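Local coordinates for glycogen accumulation regulator GarA (Mycobacterium tuberculosis, PDB 6I2P), which regulates glycogen accumulation and probably uses a phosphothreonine-binding FHA domain to bind and control metabolic enzymes, at residues Ile88-Val93 / Gly141-Val146. Sequence-based numbering, arbitrary orientation.
Sequences IFLDDV and GKFRLV. With SO4 (sulfate ion), chain L.
In Asp92 CG stands anti to the backbone N (chi1 163°), which aims the carboxylate at Lys142 N, while in Phe143 CG is anti to the carbonyl carbon (chi1 -75°), which lays the ring against Leu90. Leu90 CD2 sits over the ring's centre, 3.7 Å from the centroid of Phe143, a CH-pi contact almost along the ring normal. Leu90 CB reaches CE1 of the same ring at 3.6 Å, and Asp92 CB approaches that Phe143 CE1 obliquely at 3.5 Å. At the ring's edge lies the backbone O of Asp91. Leu145 CD2 touches Leu90 CD2 more loosely, and Phe71 and Ile140 also pack on Leu90, extending the apolar core between the two sheets.

Beyond the ring, toward Val93, the contact turns polar. Lys142 N donates to Asp92 OD2 at 2.7 Å, on the syn side and 20° out of the carboxylate plane. The other oxygen, OD1, is bonded to Thr94 OG1, so both ends of the carboxylate are gripped. Lys142 crosses Asp92 at about a right angle, and its NZ hydrogen-bonds O1 of a sulfate, probably a crystallisation component, at 2.8 Å. Val93 N gives a hydrogen bond to sulfate O3 at 3.0 Å from the other segment, and a chain of another protein also bonds the ion. Asp92 OD1 and Lys142 NZ lie 4.4 Å apart, too far for a salt bridge, though their opposite charges probably still attract. The contact thus ties a loop following edge strand 88-89 to the start of strand 143-149 in the other sheet, joining the two sheets of the beta sandwich characteristic of FHA domains.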
loop_
_atom_site.group_PDB
_atom_site.type_symbol
_atom_site.label_atom_id
_atom_site.label_comp_id
_atom_site.label_asym_id
_atom_site.label_seq_id
_atom_site.Cartn_x
_atom_site.Cartn_y
_atom_site.Cartn_z
ATOM N N ILE C 88 -13.529 -17.355 -12.186
ATOM C CA ILE C 88 -13.081 -16.043 -12.648
ATOM C C ILE C 88 -11.789 -15.769 -11.876
ATOM O O ILE C 88 -11.817 -15.291 -10.739
ATOM C CB ILE C 88 -14.169 -14.945 -12.470
ATOM C CG1 ILE C 88 -15.407 -15.258 -13.333
ATOM C CG2 ILE C 88 -13.619 -13.533 -12.765
ATOM C CD1 ILE C 88 -16.672 -14.727 -12.795
ATOM N N PHE C 89 -10.662 -16.151 -12.476
ATOM C CA PHE C 89 -9.349 -15.987 -11.868
ATOM C C PHE C 89 -8.913 -14.528 -11.936
ATOM O O PHE C 89 -8.781 -13.967 -13.024
ATOM C CB PHE C 89 -8.325 -16.945 -12.507
ATOM C CG PHE C 89 -6.904 -16.788 -12.025
ATOM C CD1 PHE C 89 -6.550 -17.140 -10.728
ATOM C CD2 PHE C 89 -5.912 -16.315 -12.877
ATOM C CE1 PHE C 89 -5.234 -16.996 -10.282
ATOM C CE2 PHE C 89 -4.595 -16.180 -12.434
ATOM C CZ PHE C 89 -4.265 -16.521 -11.138
ATOM N N LEU C 90 -8.739 -13.902 -10.768
ATOM C CA LEU C 90 -8.340 -12.503 -10.678
ATOM C C LEU C 90 -7.026 -12.382 -9.914
ATOM O O LEU C 90 -7.004 -12.379 -8.681
ATOM C CB LEU C 90 -9.463 -11.632 -10.079
ATOM C CG LEU C 90 -10.819 -11.652 -10.812
ATOM C CD1 LEU C 90 -11.948 -11.218 -9.885
ATOM C CD2 LEU C 90 -10.793 -10.811 -12.102
ATOM N N ASP C 91 -5.921 -12.366 -10.668
ATOM C CA ASP C 91 -4.572 -12.286 -10.127
ATOM C C ASP C 91 -4.185 -10.854 -9.800
ATOM O O ASP C 91 -3.804 -10.080 -10.681
ATOM C CB ASP C 91 -3.559 -12.950 -11.076
ATOM C CG ASP C 91 -2.203 -13.246 -10.460
ATOM O OD1 ASP C 91 -2.112 -13.295 -9.206
ATOM O OD2 ASP C 91 -1.235 -13.438 -11.227
ATOM N N ASP C 92 -4.289 -10.512 -8.515
ATOM C CA ASP C 92 -3.988 -9.207 -7.933
ATOM C C ASP C 92 -3.778 -9.440 -6.432
ATOM O O ASP C 92 -4.595 -10.125 -5.822
ATOM C CB ASP C 92 -5.177 -8.269 -8.222
ATOM C CG ASP C 92 -5.353 -6.984 -7.435
ATOM O OD1 ASP C 92 -4.619 -6.779 -6.439
ATOM O OD2 ASP C 92 -6.239 -6.202 -7.796
ATOM N N VAL C 93 -2.695 -8.859 -5.848
ATOM C CA VAL C 93 -2.287 -8.990 -4.431
ATOM C C VAL C 93 -3.411 -8.654 -3.423
ATOM O O VAL C 93 -3.438 -9.233 -2.335
ATOM C CB VAL C 93 -0.975 -8.224 -4.066
ATOM C CG1 VAL C 93 0.232 -8.822 -4.774
ATOM C CG2 VAL C 93 -1.076 -6.717 -4.330
ATOM N N GLY C 141 -10.763 -6.266 -5.495
ATOM C CA GLY C 141 -9.369 -5.853 -5.403
ATOM C C GLY C 141 -9.178 -4.536 -6.120
ATOM O O GLY C 141 -9.855 -3.552 -5.810
ATOM N N LYS C 142 -8.298 -4.533 -7.123
ATOM C CA LYS C 142 -8.037 -3.381 -7.982
ATOM C C LYS C 142 -8.764 -3.574 -9.325
ATOM O O LYS C 142 -8.594 -2.758 -10.229
ATOM C CB LYS C 142 -6.523 -3.171 -8.200
ATOM C CG LYS C 142 -5.750 -2.714 -6.972
ATOM C CD LYS C 142 -4.286 -2.482 -7.326
ATOM C CE LYS C 142 -3.343 -3.414 -6.599
ATOM N NZ LYS C 142 -1.953 -3.288 -7.101
ATOM N N PHE C 143 -9.562 -4.656 -9.461
ATOM C CA PHE C 143 -10.325 -4.929 -10.683
ATOM C C PHE C 143 -11.637 -4.165 -10.683
ATOM O O PHE C 143 -12.382 -4.208 -9.709
ATOM C CB PHE C 143 -10.611 -6.430 -10.859
ATOM C CG PHE C 143 -9.433 -7.264 -11.295
ATOM C CD1 PHE C 143 -8.608 -7.873 -10.355
ATOM C CD2 PHE C 143 -9.163 -7.469 -12.646
ATOM C CE1 PHE C 143 -7.528 -8.665 -10.759
ATOM C CE2 PHE C 143 -8.071 -8.250 -13.050
ATOM C CZ PHE C 143 -7.267 -8.850 -12.100
ATOM N N ARG C 144 -11.914 -3.465 -11.781
ATOM C CA ARG C 144 -13.146 -2.716 -11.994
ATOM C C ARG C 144 -13.861 -3.415 -13.137
ATOM O O ARG C 144 -13.501 -3.263 -14.306
ATOM C CB ARG C 144 -12.856 -1.233 -12.280
ATOM C CG ARG C 144 -12.499 -0.441 -11.014
ATOM C CD ARG C 144 -11.997 0.958 -11.321
ATOM N NE ARG C 144 -12.993 1.757 -12.040
ATOM C CZ ARG C 144 -13.311 3.013 -11.741
ATOM N NH1 ARG C 144 -12.721 3.632 -10.728
ATOM N NH2 ARG C 144 -14.220 3.660 -12.457
ATOM N N LEU C 145 -14.790 -4.286 -12.769
ATOM C CA LEU C 145 -15.552 -5.098 -13.707
ATOM C C LEU C 145 -16.885 -4.450 -13.995
ATOM O O LEU C 145 -17.501 -3.897 -13.088
ATOM C CB LEU C 145 -15.790 -6.519 -13.145
ATOM C CG LEU C 145 -14.565 -7.280 -12.585
ATOM C CD1 LEU C 145 -14.977 -8.229 -11.476
ATOM C CD2 LEU C 145 -13.816 -8.031 -13.682
ATOM N N VAL C 146 -17.328 -4.507 -15.254
ATOM C CA VAL C 146 -18.649 -4.026 -15.632
ATOM C C VAL C 146 -19.497 -5.265 -15.913
ATOM O O VAL C 146 -19.064 -6.168 -16.639
ATOM C CB VAL C 146 -18.637 -3.013 -16.808
ATOM C CG1 VAL C 146 -20.056 -2.631 -17.245
ATOM C CG2 VAL C 146 -17.854 -1.769 -16.423
HETATM S S SO4 L . -0.509 -6.376 -8.607
HETATM O O1 SO4 L . -0.358 -4.923 -8.738
HETATM O O2 SO4 L . 0.749 -6.954 -8.130
HETATM O O3 SO4 L . -1.581 -6.678 -7.660
HETATM O O4 SO4 L . -0.857 -6.963 -9.907
#